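Local coordinates for protein TqaA (PDB 5DLK) that is a fungal nonribosomal peptide synthetase whose terminal condensation-like domain, present here in mutant form, probably cyclises a peptide carried on phosphopantetheine, at residues A414-L419 with Q436-S441; T291-S296 with V335-D340; A195-T200 with L399-S404. All coordinates share one frame; numbering follows the deposited sequence. Where two conformers were deposited one is given.

Interaction 1. Residues A414-L419 with Q436-S441; sequences ARFDPL and QVCANS. With EDO (1,2-ethanediol), chain E; EDO (1,2-ethanediol), chain F.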
loop_
_atom_site.group_PDB
_atom_site.type_symbol
_atom_site.label_atom_id
_atom_site.label_comp_id
_atom_site.label_asym_id
_atom_site.label_seq_id
_atom_site.Cartn_x
_atom_site.Cartn_y
_atom_site.Cartn_z
ATOM N N ALA A 414 -10.196 9.354 1.280
ATOM C CA ALA A 414 -9.499 8.324 0.501
ATOM C C ALA A 414 -10.318 7.825 -0.699
ATOM O O ALA A 414 -11.543 7.685 -0.627
ATOM C CB ALA A 414 -9.123 7.157 1.414
ATOM N N ARG A 415 -9.620 7.583 -1.806
ATOM C CA ARG A 415 -10.182 6.977 -3.007
ATOM C C ARG A 415 -9.425 5.670 -3.262
ATOM O O ARG A 415 -8.210 5.608 -3.046
ATOM C CB ARG A 415 -10.036 7.881 -4.233
ATOM C CG ARG A 415 -10.578 9.308 -4.053
ATOM C CD ARG A 415 -12.009 9.289 -3.575
ATOM N NE ARG A 415 -12.928 8.736 -4.561
ATOM C CZ ARG A 415 -14.237 8.623 -4.354
ATOM N NH1 ARG A 415 -14.758 9.048 -3.212
ATOM N NH2 ARG A 415 -15.025 8.093 -5.279
ATOM N N PHE A 416 -10.150 4.662 -3.733
ATOM C CA PHE A 416 -9.557 3.367 -4.106
ATOM C C PHE A 416 -10.602 2.588 -4.873
ATOM O O PHE A 416 -11.672 2.314 -4.346
ATOM C CB PHE A 416 -9.101 2.578 -2.875
ATOM C CG PHE A 416 -8.579 1.195 -3.204
ATOM C CD1 PHE A 416 -7.397 1.043 -3.903
ATOM C CD2 PHE A 416 -9.290 0.056 -2.823
ATOM C CE1 PHE A 416 -6.893 -0.239 -4.216
ATOM C CE2 PHE A 416 -8.793 -1.228 -3.123
ATOM C CZ PHE A 416 -7.601 -1.369 -3.821
ATOM N N ASP A 417 -10.296 2.217 -6.110
ATOM C CA ASP A 417 -11.276 1.527 -6.948
ATOM C C ASP A 417 -10.676 0.307 -7.631
ATOM O O ASP A 417 -9.991 0.437 -8.635
ATOM C CB ASP A 417 -11.841 2.488 -7.991
ATOM C CG ASP A 417 -12.632 3.608 -7.357
ATOM O OD1 ASP A 417 -13.739 3.332 -6.869
ATOM O OD2 ASP A 417 -12.120 4.734 -7.340
ATOM N N PRO A 418 -10.942 -0.885 -7.077
ATOM C CA PRO A 418 -10.428 -2.142 -7.639
ATOM C C PRO A 418 -10.800 -2.329 -9.105
ATOM O O PRO A 418 -11.794 -1.768 -9.571
ATOM C CB PRO A 418 -11.118 -3.227 -6.784
ATOM C CG PRO A 418 -11.461 -2.562 -5.508
ATOM C CD PRO A 418 -11.745 -1.097 -5.862
ATOM N N LEU A 419 -10.025 -3.144 -9.811
ATOM C CA LEU A 419 -10.362 -3.505 -11.175
ATOM C C LEU A 419 -11.158 -4.826 -11.166
ATOM O O LEU A 419 -12.308 -4.843 -10.726
ATOM C CB LEU A 419 -9.094 -3.585 -12.021
ATOM C CG LEU A 419 -8.274 -2.282 -11.947
ATOM C CD1 LEU A 419 -7.019 -2.334 -12.828
ATOM C CD2 LEU A 419 -9.161 -1.081 -12.301
ATOM N N GLN A 436 -12.704 -7.029 5.944
ATOM C CA GLN A 436 -13.225 -6.084 4.974
ATOM C C GLN A 436 -13.084 -6.669 3.581
ATOM O O GLN A 436 -12.003 -7.116 3.203
ATOM C CB GLN A 436 -12.466 -4.760 5.057
ATOM C CG GLN A 436 -12.276 -4.255 6.491
ATOM C CD GLN A 436 -11.355 -3.052 6.567
ATOM O OE1 GLN A 436 -10.556 -2.812 5.664
ATOM N NE2 GLN A 436 -11.470 -2.281 7.647
ATOM N N VAL A 437 -14.162 -6.670 2.814
ATOM C CA VAL A 437 -14.085 -7.086 1.422
ATOM C C VAL A 437 -14.259 -5.856 0.544
ATOM O O VAL A 437 -15.177 -5.044 0.772
ATOM C CB VAL A 437 -15.165 -8.136 1.080
ATOM C CG1 VAL A 437 -15.158 -8.433 -0.418
ATOM C CG2 VAL A 437 -14.970 -9.409 1.922
ATOM N N CYS A 438 -13.378 -5.710 -0.446
ATOM C CA CYS A 438 -13.470 -4.589 -1.380
ATOM C C CYS A 438 -13.385 -5.100 -2.812
ATOM O O CYS A 438 -12.388 -5.725 -3.215
ATOM C CB CYS A 438 -12.357 -3.567 -1.126
ATOM S SG CYS A 438 -12.530 -2.080 -2.171
ATOM N N ALA A 439 -14.431 -4.840 -3.582
ATOM C CA ALA A 439 -14.475 -5.294 -4.961
ATOM C C ALA A 439 -15.532 -4.521 -5.717
ATOM O O ALA A 439 -16.511 -4.057 -5.135
ATOM C CB ALA A 439 -14.783 -6.810 -5.036
ATOM N N ASN A 440 -15.346 -4.421 -7.018
ATOM C CA ASN A 440 -16.380 -3.835 -7.864
ATOM C C ASN A 440 -17.658 -4.679 -7.843
ATOM O O ASN A 440 -17.595 -5.904 -7.829
ATOM C CB ASN A 440 -15.855 -3.686 -9.281
ATOM C CG ASN A 440 -16.791 -2.878 -10.146
ATOM O OD1 ASN A 440 -17.754 -3.407 -10.665
ATOM N ND2 ASN A 440 -16.521 -1.592 -10.276
ATOM N N SER A 441 -18.822 -4.022 -7.864
ATOM C CA SER A 441 -20.093 -4.708 -7.706
ATOM C C SER A 441 -20.375 -5.649 -8.871
ATOM O O SER A 441 -21.199 -6.558 -8.752
ATOM C CB SER A 441 -21.237 -3.688 -7.575
ATOM O OG SER A 441 -21.214 -2.823 -8.693
HETATM C C1 EDO E . -13.945 3.723 -2.521
HETATM O O1 EDO E . -12.762 3.063 -2.005
HETATM C C2 EDO E . -13.680 5.169 -2.978
HETATM O O2 EDO E . -12.869 5.223 -4.172
HETATM C C1 EDO F . -12.430 1.343 5.069
HETATM O O1 EDO F . -11.382 0.429 5.433
HETATM C C2 EDO F . -11.959 2.242 3.930
HETATM O O2 EDO F . -13.087 2.633 3.133
HETATM O O HOH W 1 -14.139 -0.655 -8.629
HETATM O O HOH W 2 -13.205 -5.689 -8.273
#
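Pro418 lays its ring against the thiol of Cys438. This is the tight part of the contact. Pro418 CG lies 3.5 Å from Cys438 SG, and Pro418 CD is the next ring atom to reach the sulfur. SG stands anti to the backbone N of Cys438 (chi1 -175°), which sets it beside Pro418 CG. The same sulfur also meets Phe416. Cys438 SG sits at the edge of that ring, near its plane, 3.9 Å from Phe416 CD2. It is 5.0 Å from the ring centroid. The direction to the sulfur is 78° off the ring normal, an edge-on sulfur-aromatic contact. Trp423 meets the Phe416 ring edge-to-face, and Trp267 packs on Cys438. The two backbones belong to different sheets. Residues 414-415 end the strand that the chain adds to the edge of the five-stranded sheet. Residues 436-440 lie in the six-stranded sheet. Segment 414-419 therefore lies where the chain, having lent strand 407-415 to the sheet of one lobe, returns to the sheet of the other, consistent with the crossover of condensation domains. Beyond Pro418 the contact is loose. No direct hydrogen bond joins the segments, and water takes over. One water bridges Pro418 O and Asn440 ND2, at 3.0 Å from ND2. The other donates to Leu419 O at 2.7 Å and accepts from Asn440 N at 2.8 Å. Asn440 OD1 turns to the backbone N of Arg442 instead. Leu419 is exposed. On the other flank a 1,2-ethanediol, probably from the crystallisation liquor, binds the Phe416 backbone. Phe416 N donates to the diol O2 at 2.8 Å, nearly straight at 172°, and the diol O1 donates to Phe416 O at 2.7 Å. That O2 also lies over one face of the Arg415 guanidinium.

Interaction 2. Residues T291-S296 with V335-D340; sequences TALFLS and VTFPED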
loop_
_atom_site.group_PDB
_atom_site.type_symbol
_atom_site.label_atom_id
_atom_site.label_comp_id
_atom_site.label_asym_id
_atom_site.label_seq_id
_atom_site.Cartn_x
_atom_site.Cartn_y
_atom_site.Cartn_z
ATOM N N THR A 291 -8.785 -18.361 4.514
ATOM C CA THR A 291 -9.038 -18.104 3.103
ATOM C C THR A 291 -8.693 -19.343 2.254
ATOM O O THR A 291 -9.426 -19.685 1.312
ATOM C CB THR A 291 -8.237 -16.884 2.624
ATOM O OG1 THR A 291 -8.649 -15.739 3.390
ATOM C CG2 THR A 291 -8.493 -16.618 1.136
ATOM N N ALA A 292 -7.597 -20.014 2.595
ATOM C CA ALA A 292 -7.204 -21.214 1.845
ATOM C C ALA A 292 -8.221 -22.331 1.983
ATOM O O ALA A 292 -8.534 -23.016 1.008
ATOM C CB ALA A 292 -5.833 -21.713 2.297
ATOM N N LEU A 293 -8.747 -22.510 3.187
ATOM C CA LEU A 293 -9.743 -23.554 3.397
ATOM C C LEU A 293 -11.019 -23.233 2.622
ATOM O O LEU A 293 -11.634 -24.131 2.015
ATOM C CB LEU A 293 -10.060 -23.732 4.886
ATOM C CG LEU A 293 -11.033 -24.886 5.135
ATOM C CD1 LEU A 293 -10.448 -26.220 4.656
ATOM C CD2 LEU A 293 -11.379 -24.938 6.609
ATOM N N PHE A 294 -11.430 -21.968 2.681
ATOM C CA PHE A 294 -12.589 -21.481 1.934
ATOM C C PHE A 294 -12.428 -21.812 0.453
ATOM O O PHE A 294 -13.349 -22.367 -0.189
ATOM C CB PHE A 294 -12.766 -19.965 2.149
ATOM C CG PHE A 294 -13.865 -19.346 1.301
ATOM C CD1 PHE A 294 -15.161 -19.288 1.772
ATOM C CD2 PHE A 294 -13.575 -18.804 0.054
ATOM C CE1 PHE A 294 -16.178 -18.701 0.989
ATOM C CE2 PHE A 294 -14.574 -18.230 -0.724
ATOM C CZ PHE A 294 -15.873 -18.187 -0.252
ATOM N N LEU A 295 -11.258 -21.486 -0.098
ATOM C CA LEU A 295 -11.027 -21.768 -1.509
ATOM C C LEU A 295 -10.953 -23.271 -1.810
ATOM O O LEU A 295 -11.456 -23.725 -2.831
ATOM C CB LEU A 295 -9.741 -21.100 -1.988
ATOM C CG LEU A 295 -9.795 -19.565 -2.081
ATOM C CD1 LEU A 295 -8.389 -19.027 -2.388
ATOM C CD2 LEU A 295 -10.779 -19.110 -3.130
ATOM N N SER A 296 -10.315 -24.039 -0.939
ATOM C CA SER A 296 -10.196 -25.479 -1.173
ATOM C C SER A 296 -11.590 -26.091 -1.318
ATOM O O SER A 296 -11.821 -26.930 -2.182
ATOM C CB SER A 296 -9.413 -26.166 -0.051
ATOM O OG SER A 296 -10.153 -26.277 1.156
ATOM N N VAL A 335 -1.016 -22.854 -0.901
ATOM C CA VAL A 335 -1.346 -23.702 0.241
ATOM C C VAL A 335 -1.739 -25.071 -0.285
ATOM O O VAL A 335 -2.677 -25.205 -1.079
ATOM C CB VAL A 335 -2.474 -23.087 1.101
ATOM C CG1 VAL A 335 -2.849 -24.013 2.267
ATOM C CG2 VAL A 335 -2.049 -21.712 1.593
ATOM N N THR A 336 -1.025 -26.091 0.177
ATOM C CA THR A 336 -1.221 -27.438 -0.344
ATOM C C THR A 336 -1.647 -28.347 0.795
ATOM O O THR A 336 -0.888 -28.543 1.756
ATOM C CB THR A 336 0.042 -28.001 -0.978
ATOM O OG1 THR A 336 0.960 -28.354 0.059
ATOM C CG2 THR A 336 0.689 -26.980 -1.894
ATOM N N PHE A 337 -2.834 -28.912 0.651
ATOM C CA PHE A 337 -3.427 -29.803 1.651
ATOM C C PHE A 337 -3.071 -31.246 1.351
ATOM O O PHE A 337 -3.056 -31.637 0.193
ATOM C CB PHE A 337 -4.946 -29.672 1.650
ATOM C CG PHE A 337 -5.446 -28.289 1.949
ATOM C CD1 PHE A 337 -5.463 -27.303 0.963
ATOM C CD2 PHE A 337 -5.961 -27.996 3.211
ATOM C CE1 PHE A 337 -5.954 -26.032 1.237
ATOM C CE2 PHE A 337 -6.448 -26.730 3.496
ATOM C CZ PHE A 337 -6.448 -25.743 2.501
ATOM N N PRO A 338 -2.831 -32.053 2.392
ATOM C CA PRO A 338 -2.557 -33.474 2.139
ATOM C C PRO A 338 -3.838 -34.258 1.833
ATOM O O PRO A 338 -4.939 -33.732 1.957
ATOM C CB PRO A 338 -1.931 -33.947 3.464
ATOM C CG PRO A 338 -2.587 -33.123 4.492
ATOM C CD PRO A 338 -2.749 -31.721 3.820
ATOM N N GLU A 339 -3.697 -35.531 1.457
ATOM C CA GLU A 339 -4.873 -36.388 1.300
ATOM C C GLU A 339 -5.584 -36.587 2.646
ATOM O O GLU A 339 -4.973 -36.390 3.701
ATOM C CB GLU A 339 -4.470 -37.741 0.694
ATOM C CG GLU A 339 -3.919 -37.653 -0.733
ATOM C CD GLU A 339 -4.934 -37.081 -1.745
ATOM O OE1 GLU A 339 -6.107 -37.533 -1.766
ATOM O OE2 GLU A 339 -4.558 -36.167 -2.517
ATOM N N ASP A 340 -6.863 -36.967 2.602
ATOM C CA ASP A 340 -7.687 -37.109 3.795
ATOM C C ASP A 340 -7.031 -38.051 4.821
ATOM O O ASP A 340 -7.166 -37.853 6.022
ATOM C CB ASP A 340 -9.075 -37.664 3.453
ATOM C CG ASP A 340 -9.965 -36.665 2.721
ATOM O OD1 ASP A 340 -9.597 -35.474 2.580
ATOM O OD2 ASP A 340 -11.063 -37.095 2.301
#
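Ala292 O accepts the helix bond from Ser296 N at 2.8 Å, and Phe337 CZ lies near the same oxygen. Phe337 CZ comes within 3.7 Å of Ala292 O. The ring enters the helix surface with this end foremost. CZ also faces Leu293 N, which lies at the ring edge near its plane. In one of its two deposited conformers Ser296 brings OG over one face, and Ser296 CB is 3.7 Å from Phe337 CE1. At CE2 the ring meets Leu293 CD1 at 4.2 Å, the two side chains crossing at about a right angle. The Phe337 CB points toward the helix, and CG is anti to the carbonyl carbon (chi1 -60°). Deeper in, Ala292 CB rests on Val335, 3.8 Å from Val335 CG1 and about equally near CB and CG2. Leu349 of helix 346-358 packs on both Val335 and Phe337. The contact sets helix 283-299 against the end of strand 329-336, an outermost strand of the six-stranded sheet, and the loop that follows it. An alanine in place of Phe337 would probably open a gap beside the helix, leaving Leu293 CD1 and Ser296 CB without their aromatic neighbour. No hydrogen bond crosses between the segments. Carbon contacts therefore carry the join, and the carbonyl that the ring abuts has its polar need met within the helix.

Interaction 3. Residues A195-T200 with L399-S404; sequences AIYNQT and LPLRGS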
loop_
_atom_site.group_PDB
_atom_site.type_symbol
_atom_site.label_atom_id
_atom_site.label_comp_id
_atom_site.label_asym_id
_atom_site.label_seq_id
_atom_site.Cartn_x
_atom_site.Cartn_y
_atom_site.Cartn_z
ATOM N N ALA A 195 8.761 16.294 13.848
ATOM C CA ALA A 195 10.136 16.532 14.271
ATOM C C ALA A 195 10.729 17.774 13.608
ATOM O O ALA A 195 11.454 18.539 14.250
ATOM C CB ALA A 195 11.008 15.302 13.976
ATOM N N ILE A 196 10.415 17.983 12.332
ATOM C CA ILE A 196 10.935 19.138 11.613
ATOM C C ILE A 196 10.294 20.415 12.149
ATOM O O ILE A 196 10.985 21.410 12.392
ATOM C CB ILE A 196 10.695 19.029 10.103
ATOM C CG1 ILE A 196 11.567 17.918 9.513
ATOM C CG2 ILE A 196 10.982 20.363 9.413
ATOM C CD1 ILE A 196 11.212 17.563 8.083
ATOM N N TYR A 197 8.979 20.377 12.353
ATOM C CA TYR A 197 8.271 21.493 12.972
ATOM C C TYR A 197 8.800 21.769 14.386
ATOM O O TYR A 197 9.002 22.925 14.768
ATOM C CB TYR A 197 6.768 21.212 13.013
ATOM C CG TYR A 197 5.945 22.317 13.643
ATOM C CD1 TYR A 197 5.443 23.356 12.874
ATOM C CD2 TYR A 197 5.668 22.314 15.004
ATOM C CE1 TYR A 197 4.685 24.367 13.442
ATOM C CE2 TYR A 197 4.915 23.317 15.580
ATOM C CZ TYR A 197 4.424 24.341 14.794
ATOM O OH TYR A 197 3.675 25.343 15.364
ATOM N N ASN A 198 9.018 20.706 15.156
ATOM C CA ASN A 198 9.505 20.830 16.533
ATOM C C ASN A 198 10.992 21.150 16.610
ATOM O O ASN A 198 11.555 21.261 17.703
ATOM C CB ASN A 198 9.243 19.549 17.315
ATOM C CG ASN A 198 7.784 19.298 17.551
ATOM O OD1 ASN A 198 6.962 20.209 17.478
ATOM N ND2 ASN A 198 7.445 18.048 17.846
ATOM N N GLN A 199 11.616 21.275 15.443
ATOM C CA GLN A 199 13.045 21.532 15.315
ATOM C C GLN A 199 13.886 20.487 16.049
ATOM O O GLN A 199 14.841 20.810 16.754
ATOM C CB GLN A 199 13.366 22.941 15.808
ATOM C CG GLN A 199 12.700 24.012 14.962
ATOM C CD GLN A 199 12.892 25.406 15.514
ATOM O OE1 GLN A 199 12.655 25.660 16.698
ATOM N NE2 GLN A 199 13.332 26.322 14.658
ATOM N N THR A 200 13.511 19.226 15.873
ATOM C CA THR A 200 14.347 18.108 16.284
ATOM C C THR A 200 15.123 17.603 15.070
ATOM O O THR A 200 14.524 17.278 14.044
ATOM C CB THR A 200 13.516 16.960 16.875
ATOM O OG1 THR A 200 12.642 17.473 17.886
ATOM C CG2 THR A 200 14.426 15.888 17.468
ATOM N N LEU A 399 0.358 13.509 15.190
ATOM C CA LEU A 399 1.261 14.556 14.734
ATOM C C LEU A 399 1.545 15.439 15.936
ATOM O O LEU A 399 0.879 16.454 16.133
ATOM C CB LEU A 399 0.638 15.365 13.592
ATOM C CG LEU A 399 1.545 16.257 12.748
ATOM C CD1 LEU A 399 2.333 15.412 11.764
ATOM C CD2 LEU A 399 0.738 17.323 12.026
ATOM N N PRO A 400 2.512 15.028 16.765
ATOM C CA PRO A 400 2.759 15.662 18.064
ATOM C C PRO A 400 3.470 17.018 17.957
ATOM O O PRO A 400 4.623 17.150 18.380
ATOM C CB PRO A 400 3.636 14.630 18.784
ATOM C CG PRO A 400 4.374 13.937 17.678
ATOM C CD PRO A 400 3.410 13.883 16.523
ATOM N N LEU A 401 2.785 18.014 17.403
ATOM C CA LEU A 401 3.350 19.361 17.299
ATOM C C LEU A 401 3.517 19.987 18.691
ATOM O O LEU A 401 2.608 19.921 19.519
ATOM C CB LEU A 401 2.468 20.253 16.416
ATOM C CG LEU A 401 2.171 19.735 15.004
ATOM C CD1 LEU A 401 1.450 20.788 14.160
ATOM C CD2 LEU A 401 3.453 19.269 14.326
ATOM N N ARG A 402 4.681 20.584 18.938
ATOM C CA ARG A 402 4.992 21.188 20.237
ATOM C C ARG A 402 4.272 22.530 20.410
ATOM O O ARG A 402 4.207 23.330 19.479
ATOM C CB ARG A 402 6.510 21.367 20.382
ATOM C CG ARG A 402 7.030 21.678 21.792
ATOM C CD ARG A 402 6.060 21.234 22.887
ATOM N NE ARG A 402 6.243 21.987 24.127
ATOM C CZ ARG A 402 5.381 21.989 25.143
ATOM N NH1 ARG A 402 4.256 21.285 25.075
ATOM N NH2 ARG A 402 5.640 22.709 26.228
ATOM N N GLY A 403 3.732 22.756 21.604
ATOM C CA GLY A 403 3.066 24.002 21.942
ATOM C C GLY A 403 2.280 23.865 23.235
ATOM O O GLY A 403 1.784 22.785 23.542
ATOM N N SER A 404 2.160 24.956 23.991
ATOM C CA SER A 404 1.463 24.930 25.280
ATOM C C SER A 404 -0.007 24.570 25.108
ATOM O O SER A 404 -0.527 23.681 25.786
ATOM C CB SER A 404 1.593 26.280 25.997
ATOM O OG SER A 404 1.529 27.358 25.077
HETATM O O HOH W 3 3.913 25.518 18.023
#
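Tyr197 and Leu401 cross at about a right angle where the end of a helix meets a loop. Tyr197 CG is anti to the backbone N (chi1 180°), and the ring leaves the helix toward the loop. Tyr197 CB lies 4.1 Å from Leu401 CD2. Tyr197 CG is a little nearer to that methyl, and Tyr197 CD2 is nearest at 3.8 Å. Farther out, Tyr197 CE2 passes Leu401 CB and comes 4.0 Å from Arg402 O, which lies at the ring edge in its plane. The tip is polar. Tyr197 OH donates to a water at 2.7 Å, and that water donates to Arg402 O at 2.6 Å. The hydroxyl is bonded to the backbone N of Asn80, so the tip of this buried tyrosine has more than one partner. Asn198, the next residue, makes the direct bonds. Both ends of its amide are used on the loop backbone. OD1 accepts from Arg402 N at 2.7 Å, with an N-H...O angle of 153°. ND2 donates to Pro400 O at 3.0 Å and is nearly straight at 174°, with Pro400 O lying in the amide plane. Two bonds to backbone atoms two residues apart fix the rotation of this amide. Arg402 CB is drawn close to OD1, while the rest of the arginine leads away to solvent. Leu401 continues inward to Ile74 of strand 67-75. The loop turns tightly just before, with Leu401 N bonded back to Leu399 O around Pro400, an inverse gamma turn. The helix stops in a Schellman motif: Gln199 has positive phi, Gln199 N bonds to Ile196 O and Thr200 N to Ala195 O. An asparagine in that terminal turn thus ties the C-terminal end of helix 186-197 to the loop leading into crossover strand 407-415.

In the fold
Interactions 1 and 2 both reach the six-stranded sheet, through strand 433-440 and outermost strand 329-336. Their centres are 26 Å apart and their nearest atoms about 9 Å. Interaction 3 belongs to the other lobe. Its centre is 36 Å from that of interaction 1 and 51 Å from that of interaction 2, on the opposite side of the chain's centre. Strand 407-415 connects the loop of interaction 3 to the crossover of interaction 1. Interactions 1 and 3 lie away from the phosphopantetheine site, which includes Gly183, Thr282, Asn311, Tyr357 and Asn392 and carries no phosphopantetheine in this model. Interaction 2 is nearer: the side chains of Val335 and Tyr357 are about 9 Å apart.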